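Local structure of Two-component system sensor histidine kinase (Bacteroides thetaiotaomicron, 3OTT) at residues F55-E59 / N60-R64; Y124-L128 / Q129-L133; V444-H447 / K448-S452; I665-K668 / Y669-N673; Y693-E696 / G697-K700. The protein probably acts as a membrane-bound sensor histidine kinase and DNA-binding regulator whose extracellular part, two beta-propellers and a beta-sandwich, apparently senses saccharides. One frame throughout, in Å; residues are numbered along the deposited sequence. Where two conformers were deposited one is given.

Contact 1 of 5, residues F55-E59 / N60-R64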
# COMPACT_ATOMS: atom_id res chain seq x y z
N PHE B 55 25.84 -25.69 11.39
CA PHE B 55 25.66 -27.12 11.46
C PHE B 55 26.91 -27.69 12.12
O PHE B 55 27.95 -27.03 12.16
CB PHE B 55 25.45 -27.71 10.05
CG PHE B 55 26.55 -27.44 9.09
CD1 PHE B 55 27.69 -28.24 9.06
CD2 PHE B 55 26.45 -26.41 8.20
CE1 PHE B 55 28.72 -28.00 8.12
CE2 PHE B 55 27.46 -26.12 7.27
CZ PHE B 55 28.60 -26.92 7.24
N THR B 56 26.81 -28.92 12.61
CA THR B 56 27.96 -29.61 13.20
C THR B 56 28.24 -30.87 12.40
O THR B 56 27.30 -31.61 12.02
CB THR B 56 27.67 -29.91 14.72
OG1 THR B 56 27.40 -28.67 15.39
CG2 THR B 56 28.82 -30.67 15.45
N TYR B 57 29.52 -31.10 12.12
CA TYR B 57 29.98 -32.27 11.40
C TYR B 57 29.40 -33.57 11.97
O TYR B 57 29.41 -33.77 13.17
CB TYR B 57 31.51 -32.30 11.35
CG TYR B 57 32.07 -33.42 10.48
CD1 TYR B 57 32.48 -34.64 11.06
CD2 TYR B 57 32.19 -33.26 9.09
CE1 TYR B 57 32.99 -35.67 10.28
CE2 TYR B 57 32.70 -34.28 8.29
CZ TYR B 57 33.10 -35.49 8.89
OH TYR B 57 33.61 -36.52 8.11
N GLY B 58 28.85 -34.43 11.09
CA GLY B 58 28.28 -35.70 11.53
C GLY B 58 26.81 -35.66 11.98
O GLY B 58 26.13 -36.70 12.02
N GLU B 59 26.31 -34.48 12.35
CA GLU B 59 24.93 -34.39 12.80
C GLU B 59 23.98 -34.38 11.59
O GLU B 59 24.39 -34.15 10.46
CB GLU B 59 24.72 -33.12 13.61
CG GLU B 59 25.52 -33.05 14.94
CD GLU B 59 25.02 -31.92 15.86
OE1 GLU B 59 24.14 -31.10 15.47
OE2 GLU B 59 25.54 -31.85 16.99
N ASN B 60 22.69 -34.61 11.84
CA ASN B 60 21.71 -34.61 10.76
C ASN B 60 21.57 -33.22 10.07
O ASN B 60 21.10 -33.18 8.94
CB ASN B 60 20.34 -35.09 11.29
CG ASN B 60 19.67 -34.04 12.14
OD1 ASN B 60 20.30 -33.44 13.01
ND2 ASN B 60 18.40 -33.75 11.85
N ASN B 61 22.00 -32.12 10.72
CA ASN B 61 22.02 -30.77 10.06
C ASN B 61 23.17 -30.51 9.07
O ASN B 61 23.16 -29.51 8.37
CB ASN B 61 22.03 -29.63 11.10
CG ASN B 61 23.06 -29.83 12.15
OD1 ASN B 61 24.26 -30.02 11.86
ND2 ASN B 61 22.62 -29.88 13.39
N ASN B 62 24.16 -31.40 9.07
CA ASN B 62 25.31 -31.41 8.17
C ASN B 62 24.88 -32.20 6.94
O ASN B 62 25.20 -33.37 6.82
CB ASN B 62 26.43 -32.18 8.87
CG ASN B 62 27.77 -32.20 8.09
OD1 ASN B 62 28.64 -33.00 8.43
ND2 ASN B 62 27.97 -31.28 7.12
N THR B 63 24.12 -31.57 6.05
CA THR B 63 23.47 -32.29 4.98
C THR B 63 23.22 -31.33 3.86
O THR B 63 23.28 -30.11 4.05
CB THR B 63 22.16 -32.99 5.49
OG1 THR B 63 21.67 -33.90 4.52
CG2 THR B 63 21.04 -31.98 5.87
N ARG B 64 22.96 -31.83 2.67
CA ARG B 64 22.80 -30.96 1.53
C ARG B 64 21.43 -30.29 1.56
O ARG B 64 20.42 -30.94 1.81
CB ARG B 64 23.04 -31.71 0.21
CG ARG B 64 22.81 -30.88 -1.05
CD ARG B 64 23.08 -31.67 -2.37
NE ARG B 64 23.82 -30.86 -3.34
CZ ARG B 64 24.88 -31.29 -4.04
NH1 ARG B 64 25.32 -32.56 -3.95
NH2 ARG B 64 25.48 -30.46 -4.85

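Contact 2 of 5, residues Y124-L128 / Q129-L133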
# COMPACT_ATOMS: atom_id res chain seq x y z
N TYR B 124 3.20 -31.93 -2.67
CA TYR B 124 2.47 -31.89 -1.41
C TYR B 124 2.07 -30.48 -1.06
O TYR B 124 2.66 -29.50 -1.51
CB TYR B 124 3.31 -32.49 -0.24
CG TYR B 124 3.84 -33.87 -0.55
CD1 TYR B 124 4.99 -34.04 -1.32
CD2 TYR B 124 3.16 -35.02 -0.11
CE1 TYR B 124 5.47 -35.32 -1.63
CE2 TYR B 124 3.63 -36.27 -0.38
CZ TYR B 124 4.77 -36.42 -1.16
OH TYR B 124 5.23 -37.66 -1.43
N THR B 125 1.08 -30.40 -0.21
CA THR B 125 0.72 -29.18 0.43
C THR B 125 0.90 -29.33 1.94
O THR B 125 0.72 -30.43 2.51
CB THR B 125 -0.70 -28.84 -0.06
OG1 THR B 125 -0.62 -27.77 -1.01
CG2 THR B 125 -1.62 -28.55 0.95
N TYR B 126 1.31 -28.24 2.58
CA TYR B 126 1.45 -28.21 4.03
C TYR B 126 0.84 -26.95 4.60
O TYR B 126 1.33 -25.86 4.35
CB TYR B 126 2.92 -28.30 4.43
CG TYR B 126 3.15 -28.47 5.92
CD1 TYR B 126 2.48 -29.47 6.65
CD2 TYR B 126 4.02 -27.62 6.62
CE1 TYR B 126 2.70 -29.67 8.03
CE2 TYR B 126 4.24 -27.79 8.00
CZ TYR B 126 3.59 -28.81 8.70
OH TYR B 126 3.81 -28.97 10.06
N GLN B 127 -0.20 -27.13 5.39
CA GLN B 127 -1.01 -26.06 5.86
C GLN B 127 -0.42 -25.67 7.21
O GLN B 127 -0.31 -26.47 8.07
CB GLN B 127 -2.51 -26.48 5.89
CG GLN B 127 -3.54 -25.32 5.71
CD GLN B 127 -3.49 -24.24 6.87
OE1 GLN B 127 -3.44 -24.56 8.05
NE2 GLN B 127 -3.57 -22.96 6.49
N LEU B 128 0.01 -24.43 7.37
CA LEU B 128 0.92 -24.11 8.49
C LEU B 128 0.21 -24.00 9.81
O LEU B 128 0.84 -24.17 10.85
CB LEU B 128 1.71 -22.84 8.22
CG LEU B 128 2.64 -22.92 6.99
CD1 LEU B 128 3.17 -21.52 6.67
CD2 LEU B 128 3.84 -23.90 7.22
N GLN B 129 -1.10 -23.71 9.79
CA GLN B 129 -1.84 -23.68 11.03
C GLN B 129 -2.27 -25.08 11.47
O GLN B 129 -2.01 -25.49 12.60
CB GLN B 129 -3.09 -22.80 10.92
CG GLN B 129 -3.72 -22.53 12.27
CD GLN B 129 -3.00 -21.35 13.03
OE1 GLN B 129 -1.89 -20.94 12.67
NE2 GLN B 129 -3.66 -20.80 14.02
N SER B 130 -2.95 -25.82 10.57
CA SER B 130 -3.48 -27.13 10.96
C SER B 130 -2.35 -28.17 10.96
O SER B 130 -2.49 -29.23 11.51
CB SER B 130 -4.60 -27.55 9.99
OG SER B 130 -4.08 -27.65 8.64
N ARG B 131 -1.23 -27.86 10.30
CA ARG B 131 -0.16 -28.83 10.09
C ARG B 131 -0.62 -30.05 9.23
O ARG B 131 -0.05 -31.16 9.30
CB ARG B 131 0.54 -29.18 11.44
CG ARG B 131 1.21 -27.91 12.16
CD ARG B 131 2.10 -28.19 13.47
NE ARG B 131 3.34 -27.37 13.49
CZ ARG B 131 3.66 -26.35 14.34
NH1 ARG B 131 2.84 -25.97 15.35
NH2 ARG B 131 4.83 -25.71 14.19
N LYS B 132 -1.63 -29.85 8.39
CA LYS B 132 -2.09 -30.93 7.47
C LYS B 132 -1.23 -31.07 6.21
O LYS B 132 -0.95 -30.09 5.54
CB LYS B 132 -3.56 -30.79 7.08
CG LYS B 132 -4.03 -31.94 6.07
CD LYS B 132 -5.55 -32.07 5.82
CE LYS B 132 -6.35 -32.68 7.01
NZ LYS B 132 -5.91 -34.04 7.56
N LEU B 133 -0.81 -32.29 5.90
CA LEU B 133 -0.01 -32.61 4.74
C LEU B 133 -0.90 -33.36 3.80
O LEU B 133 -1.53 -34.35 4.19
CB LEU B 133 1.18 -33.50 5.14
CG LEU B 133 2.20 -33.78 4.04
CD1 LEU B 133 2.98 -32.53 3.74
CD2 LEU B 133 3.16 -34.89 4.53

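Contact 3 of 5, residues V444-H447 / K448-S452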
# COMPACT_ATOMS: atom_id res chain seq x y z
N VAL B 444 2.87 42.05 4.74
CA VAL B 444 2.02 41.94 5.93
C VAL B 444 2.84 41.94 7.22
O VAL B 444 3.92 41.31 7.32
CB VAL B 444 1.23 40.60 5.88
CG1 VAL B 444 0.65 40.22 7.24
CG2 VAL B 444 0.09 40.64 4.81
N ASP B 445 2.35 42.64 8.22
CA ASP B 445 2.99 42.63 9.51
C ASP B 445 2.86 41.24 10.18
O ASP B 445 1.77 40.82 10.54
CB ASP B 445 2.44 43.74 10.39
CG ASP B 445 3.18 43.85 11.76
OD1 ASP B 445 3.18 42.86 12.54
OD2 ASP B 445 3.76 44.91 12.05
N LYS B 446 3.96 40.52 10.32
CA LYS B 446 3.92 39.12 10.76
C LYS B 446 3.21 38.92 12.13
O LYS B 446 2.25 38.13 12.24
CB LYS B 446 5.33 38.54 10.78
CG LYS B 446 5.36 37.02 10.85
CD LYS B 446 6.73 36.52 10.90
CE LYS B 446 7.28 36.55 12.38
NZ LYS B 446 8.41 35.58 12.46
N HIS B 447 3.64 39.66 13.15
CA HIS B 447 3.00 39.51 14.50
C HIS B 447 1.53 39.88 14.54
O HIS B 447 0.76 39.18 15.17
CB HIS B 447 3.80 40.15 15.63
CG HIS B 447 5.11 39.44 15.87
ND1 HIS B 447 6.24 40.07 16.35
CD2 HIS B 447 5.46 38.15 15.65
CE1 HIS B 447 7.23 39.18 16.43
NE2 HIS B 447 6.78 38.01 16.01
N LYS B 448 1.14 40.96 13.86
CA LYS B 448 -0.27 41.27 13.80
C LYS B 448 -1.05 40.19 13.04
O LYS B 448 -2.12 39.76 13.45
CB LYS B 448 -0.49 42.71 13.25
CG LYS B 448 -0.53 43.70 14.37
CD LYS B 448 -0.15 45.11 13.97
CE LYS B 448 -1.16 45.73 12.99
NZ LYS B 448 -1.24 47.19 13.30
N LEU B 449 -0.51 39.66 11.96
CA LEU B 449 -1.24 38.58 11.34
C LEU B 449 -1.42 37.41 12.34
O LEU B 449 -2.55 36.91 12.52
CB LEU B 449 -0.55 38.13 10.07
CG LEU B 449 -1.14 36.93 9.36
CD1 LEU B 449 -2.47 37.30 8.74
CD2 LEU B 449 -0.13 36.39 8.34
N MET B 450 -0.32 36.98 12.98
CA MET B 450 -0.37 35.84 13.92
C MET B 450 -1.36 36.04 15.06
O MET B 450 -2.01 35.07 15.53
CB MET B 450 1.02 35.56 14.50
CG MET B 450 1.91 34.83 13.52
SD MET B 450 3.63 34.61 13.97
CE MET B 450 3.57 33.85 15.60
N GLN B 451 -1.51 37.30 15.47
CA GLN B 451 -2.39 37.60 16.59
C GLN B 451 -3.80 37.92 16.14
O GLN B 451 -4.70 37.95 16.95
CB GLN B 451 -1.80 38.70 17.51
CG GLN B 451 -0.36 38.45 17.93
CD GLN B 451 -0.17 37.31 18.96
OE1 GLN B 451 -0.55 37.45 20.15
NE2 GLN B 451 0.45 36.20 18.53
N SER B 452 -4.01 38.14 14.85
CA SER B 452 -5.35 38.47 14.36
C SER B 452 -6.43 37.42 14.62
O SER B 452 -6.22 36.22 14.62
CB SER B 452 -5.35 38.80 12.86
OG SER B 452 -6.70 39.00 12.42

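Contact 4 of 5, residues I665-K668 / Y669-N673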
# COMPACT_ATOMS: atom_id res chain seq x y z
N ILE B 665 23.94 -9.58 28.14
CA ILE B 665 24.50 -10.89 28.37
C ILE B 665 25.07 -11.07 29.81
O ILE B 665 25.67 -10.13 30.38
CB ILE B 665 25.51 -11.25 27.26
CG1 ILE B 665 25.74 -12.74 27.22
CG2 ILE B 665 26.81 -10.48 27.32
CD1 ILE B 665 26.47 -13.18 25.98
N LYS B 666 24.83 -12.26 30.36
CA LYS B 666 25.36 -12.68 31.67
C LYS B 666 26.36 -13.81 31.51
O LYS B 666 25.99 -14.85 31.03
CB LYS B 666 24.20 -13.14 32.58
CG LYS B 666 23.66 -12.03 33.47
CD LYS B 666 22.84 -12.61 34.64
CE LYS B 666 21.43 -11.94 34.65
NZ LYS B 666 20.39 -12.48 35.62
N LEU B 667 27.62 -13.60 31.92
CA LEU B 667 28.69 -14.57 31.75
C LEU B 667 29.33 -14.98 33.08
O LEU B 667 29.37 -14.19 34.05
CB LEU B 667 29.79 -14.03 30.84
CG LEU B 667 29.33 -13.70 29.38
CD1 LEU B 667 30.37 -12.96 28.64
CD2 LEU B 667 28.94 -14.92 28.60
N LYS B 668 29.85 -16.21 33.13
CA LYS B 668 30.62 -16.62 34.28
C LYS B 668 31.99 -15.93 34.38
O LYS B 668 32.51 -15.35 33.39
CB LYS B 668 30.75 -18.15 34.28
CG LYS B 668 29.41 -18.87 34.44
CD LYS B 668 29.56 -20.35 34.17
CE LYS B 668 28.22 -21.05 34.07
NZ LYS B 668 28.13 -21.98 32.86
N TYR B 669 32.61 -16.07 35.56
CA TYR B 669 33.90 -15.48 35.87
C TYR B 669 34.98 -15.93 34.89
O TYR B 669 35.82 -15.14 34.50
CB TYR B 669 34.29 -15.77 37.35
CG TYR B 669 34.96 -17.13 37.56
CD1 TYR B 669 34.20 -18.30 37.50
CD2 TYR B 669 36.33 -17.24 37.76
CE1 TYR B 669 34.78 -19.53 37.64
CE2 TYR B 669 36.94 -18.48 37.92
CZ TYR B 669 36.15 -19.62 37.87
OH TYR B 669 36.68 -20.89 38.03
N ASP B 670 34.96 -17.19 34.48
CA ASP B 670 35.97 -17.71 33.54
C ASP B 670 35.60 -17.63 32.05
O ASP B 670 36.30 -18.16 31.18
CB ASP B 670 36.36 -19.15 33.89
CG ASP B 670 35.17 -20.10 33.93
OD1 ASP B 670 34.01 -19.63 34.06
OD2 ASP B 670 35.39 -21.32 33.86
N GLN B 671 34.50 -16.95 31.75
CA GLN B 671 34.13 -16.62 30.40
C GLN B 671 34.45 -15.15 30.23
O GLN B 671 33.58 -14.33 29.92
CB GLN B 671 32.63 -16.92 30.18
CG GLN B 671 32.30 -18.41 30.33
CD GLN B 671 30.83 -18.76 30.10
OE1 GLN B 671 29.93 -18.16 30.67
NE2 GLN B 671 30.59 -19.79 29.32
N ASN B 672 35.71 -14.81 30.42
CA ASN B 672 36.07 -13.39 30.48
C ASN B 672 37.08 -12.96 29.41
O ASN B 672 37.65 -11.85 29.49
CB ASN B 672 36.60 -13.03 31.91
CG ASN B 672 37.83 -13.84 32.26
OD1 ASN B 672 38.00 -14.95 31.80
ND2 ASN B 672 38.70 -13.27 33.05
N ASN B 673 37.31 -13.84 28.44
CA ASN B 673 38.14 -13.51 27.29
C ASN B 673 37.25 -13.58 26.06
O ASN B 673 36.92 -14.65 25.58
CB ASN B 673 39.37 -14.43 27.24
CG ASN B 673 40.34 -14.19 28.46
OD1 ASN B 673 41.15 -13.28 28.46
ND2 ASN B 673 40.22 -15.04 29.50

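Contact 5 of 5, residues Y693-E696 / G697-K700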
# COMPACT_ATOMS: atom_id res chain seq x y z
N TYR B 693 34.78 1.86 18.91
CA TYR B 693 34.17 1.10 19.99
C TYR B 693 34.78 1.48 21.30
O TYR B 693 35.94 1.96 21.35
CB TYR B 693 34.34 -0.42 19.75
CG TYR B 693 35.75 -0.96 19.85
CD1 TYR B 693 36.62 -0.91 18.78
CD2 TYR B 693 36.18 -1.56 21.02
CE1 TYR B 693 37.92 -1.41 18.86
CE2 TYR B 693 37.50 -2.07 21.14
CZ TYR B 693 38.35 -1.99 20.07
OH TYR B 693 39.61 -2.49 20.19
N ARG B 694 34.04 1.22 22.37
CA ARG B 694 34.56 1.42 23.72
C ARG B 694 33.80 0.51 24.67
O ARG B 694 32.62 0.19 24.43
CB ARG B 694 34.41 2.89 24.15
CG ARG B 694 32.97 3.36 24.22
CD ARG B 694 32.90 4.88 24.19
NE ARG B 694 33.36 5.47 25.45
CZ ARG B 694 33.93 6.67 25.54
NH1 ARG B 694 34.12 7.42 24.46
NH2 ARG B 694 34.31 7.12 26.72
N LEU B 695 34.47 0.07 25.74
CA LEU B 695 33.77 -0.72 26.73
C LEU B 695 33.61 0.07 28.04
O LEU B 695 34.56 0.20 28.79
CB LEU B 695 34.51 -2.08 26.94
CG LEU B 695 33.89 -3.09 27.92
CD1 LEU B 695 32.56 -3.55 27.40
CD2 LEU B 695 34.79 -4.30 28.24
N GLU B 696 32.41 0.58 28.30
CA GLU B 696 32.12 1.28 29.55
C GLU B 696 32.41 0.40 30.75
O GLU B 696 31.95 -0.73 30.81
CB GLU B 696 30.68 1.78 29.63
CG GLU B 696 30.41 3.08 28.85
CD GLU B 696 31.28 4.26 29.34
OE1 GLU B 696 31.45 4.44 30.60
OE2 GLU B 696 31.81 4.99 28.46
N GLY B 697 33.20 0.92 31.69
CA GLY B 697 33.66 0.17 32.85
C GLY B 697 35.13 -0.24 32.71
O GLY B 697 35.73 -0.83 33.62
N MET B 698 35.71 0.09 31.55
CA MET B 698 37.05 -0.36 31.19
C MET B 698 37.68 0.81 30.49
O MET B 698 38.61 1.40 31.03
CB MET B 698 36.98 -1.62 30.32
CG MET B 698 38.32 -2.15 29.77
SD MET B 698 39.48 -2.58 31.07
CE MET B 698 38.64 -3.97 31.86
N ASP B 699 37.17 1.16 29.32
CA ASP B 699 37.71 2.23 28.49
C ASP B 699 37.27 3.60 28.92
O ASP B 699 36.12 3.80 29.34
CB ASP B 699 37.28 2.06 27.04
CG ASP B 699 37.99 0.92 26.36
OD1 ASP B 699 39.24 0.87 26.35
OD2 ASP B 699 37.28 0.06 25.84
N LYS B 700 38.17 4.55 28.72
CA LYS B 700 37.90 5.94 28.98
C LYS B 700 37.67 6.69 27.67
O LYS B 700 37.19 7.84 27.67
CB LYS B 700 39.10 6.59 29.70
CG LYS B 700 39.17 6.32 31.21
CD LYS B 700 40.21 7.26 31.89
CE LYS B 700 39.72 8.75 31.90
NZ LYS B 700 40.81 9.74 32.23
O HOH W 1 34.47 3.34 31.37

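Contact 1 of 5, residues F55-E59 / N60-R64
F55, whose CB packs against N61, leads into a double turn in the loop between propeller strands 51-53 and 67-71: a type II beta turn from T56 to E59, then a type I turn from E59 to N62. The F55 ring, which also meets F44, lies with its plane nearly parallel to that of the N62 amide, which it meets obliquely, CE1 3.5 Å from ND2; that nitrogen is hydrogen-bonded to the carbonyl of K41. T56 gives its backbone N to N61 OD1 at 2.9 Å, and its hydroxyl is bonded to R651, in the sandwich loop between strands 646-648 and 664-667, joining propeller to sandwich. Y57 points its side chain outward. G58 sits at a phi of 86°, where a side chain would press on the preceding carbonyl, and its N donates to N62 OD1 at 3.0 Å. This places the N62 amide inside the first turn: with CG anti to the backbone N (chi1 -176°), the chain reaches back across it. E59 belongs to both turns. Its N closes the first onto T56 O, and its O receives N62 N at 3.1 Å to close the second. Asparagine suits N61 and N62, its short arm offering an oxygen to backbone N-H. At the end of the extended E59 side chain, OE1 accepts from N61 ND2 at 2.9 Å, nearly in line with its own C-O bond.

Contact 2 of 5, residues Y124-L128 / Q129-L133
The Y126 ring meets R131 at its edge, where the carbonyl oxygen of R131 lies near the ring plane, 3.4 Å from CE1; F101 meets the same ring edge-to-face. In turn Y126 OH, bonded to T99, lies at the edge of the R131 guanidinium and 3.5 Å from R131 CG, with ring and guanidinium planes 52° apart. These groups flank the hairpin joining the third and fourth strands, 122-127 and 133-136, of a four-stranded propeller blade. Y126 and L133 form an antiparallel non-hydrogen-bonded pair, and L133 CD1 lies 4.0 Å from Y124 CB. Beyond that pair, Q127 N donates to K132 O at 3.1 Å, while the returning R131 N to Q127 O bond is weak. R131 takes a left-handed backbone conformation to turn the chain back. The tips of Q129 and R131 reach the second subunit, bonding to R374 and Y422 of that chain respectively, and Q127 NE2 meets Y327 there. Glutamine suits its place at Q127 because one amide can serve both sides: its chain bends at chi2 (-63°), bringing OE1 over the turn, where S130 N donates to it at 2.9 Å with an N-H...O angle of 171°.

Contact 3 of 5, residues V444-H447 / K448-S452
A short helix, 446-451, follows directly on propeller strand 441-445, and D445 is its N-cap. Its CG is anti to the backbone N (chi1 -176°), which carries the carboxylate forward to the first turn, and OD1 accepts from K448 N at 3.1 Å in an almost straight bond of 176°. The donor comes to the anti side of OD1, 32° out of the carboxylate plane. Aspartate suits this place because its short side chain can reach an amide that has no earlier helical carbonyl to use. The helical ladder starts from the same residue: D445 O receives L449 N at 2.9 Å, K446 O receives M450 N, and H447 O receives Q451 N, the last more bent.

Where V444 and L449 meet, the helix is apolar. V444 CG1 presses on L449 CB at 3.7 Å, and both leucine and valine continue onto I409 and Y457 of the sheet beneath.

M450 lies against Y407. Its CG stands anti to the carbonyl carbon and its chain runs extended at chi2, which sets SD near the plane of the H447 ring, at its edge, 5.5 Å from the centroid; this is a Met-aromatic contact made by the edge and not the face. H447 NE2 is bonded to E383, and the buried K446 sends its NZ to salt bridges with D381, E426 and E383.

The D445 carboxylate, negative at the amino end of the helix, would interact favourably with the helix dipole, while the several acids round K446 would probably stabilise its buried positive charge.

Contact 4 of 5, residues I665-K668 / Y669-N673
Two hydrogen bonds tie K668 to Q671 round the type I beta turn that ends strand 664-667 of the beta-sandwich. One is backbone to backbone: Q671 N donates to K668 O at 3.0 Å. The other uses the side chain: K668 N donates to Q671 OE1 at 3.1 Å, straight at 166°, in the carbonyl plane and on a lone pair. Q671 holds CG anti to its carbonyl carbon (chi1 -64°) and is extended beyond it, the reach needed for its amide to lie back alongside K668.

Van der Waals contact comes from L667, whose CD1 lies 3.7 Å from the backbone oxygen Q671 O and whose chain crosses that of Q671 at about a right angle. In the exposed turn, D670 CB sits over the centre of one face of the Y669 ring, while D670 OD1 approaches K668 CB at 3.6 Å.

Charge enters through D655, which forms a salt bridge with K668 NZ and accepts from Q671 NE2. Replacing Q671 by a leucine would probably leave K668 N without its side-chain acceptor and D655 without the Q671 amide donor. A buried amide with both a donor and an acceptor can therefore satisfy the backbone at the strand end while sharing an acidic partner with the lysine.

Contact 5 of 5, residues Y693-E696 / G697-K700
D699 and L695 carry this turn after strand 691-696, joined by two hydrogen bonds. D699 N donates to L695 O at 2.8 Å, and in return L695 N donates to D699 OD2 at 2.8 Å, meeting the anti lone pair, the one facing away from the other oxygen. The D699 carboxylate is brought to the strand by CG standing anti to the carbonyl carbon (chi1 -73°). OD2 also accepts from Y714 OH, so two donors grip one oxygen. With an alanine at D699, L695 N and the Y714 hydroxyl would probably lose this acceptor, leaving the loop held to L695 chiefly by backbone bonds, without the side-chain tie.

Leucine suits the buried site of L695: CD2 packs on M698 CB at 4.0 Å and the side chain continues onto Y714, Y722 and L717, while its backbone N and O hold D699. Its carbonyl takes a second, weak bond from M698 N.

G697 supplies the bend, with phi at 105°, where a CB would clash with E696 O. Its N donates to a water at 2.8 Å, and the same water donates to D699 O and weakly to E696 OE1, bridging the turn. R694 NE forms a salt bridge with E696 OE2, its hydrogen bond weak, and the guanidinium makes a cation-pi contact with W702. The whole is the loop of a beta-hairpin joining adjacent antiparallel strands 691-696 and 703-704 in the Y_Y_Y domain, an immunoglobulin-like beta-sandwich.

All five contacts are local turns or caps, and none touches another. Contacts 1 and 2 belong to the same propeller, their centres about 26 Å apart, while contact 3 lies in the other propeller, about 76 Å from contact 1 between centres. Contacts 4 and 5 share a sheet of the sandwich, with nearest atoms about 8 Å apart. Contacts 2 and 5 are surface contacts, and contact 2 alone meets the second subunit; contacts 1, 3 and 4 are partly buried. In contacts 1, 2 and 4 side-chain amides accept from backbone N-H groups, whereas aspartate does so in contacts 3 and 5. Only contact 3 has a helix, with apolar packing beneath it.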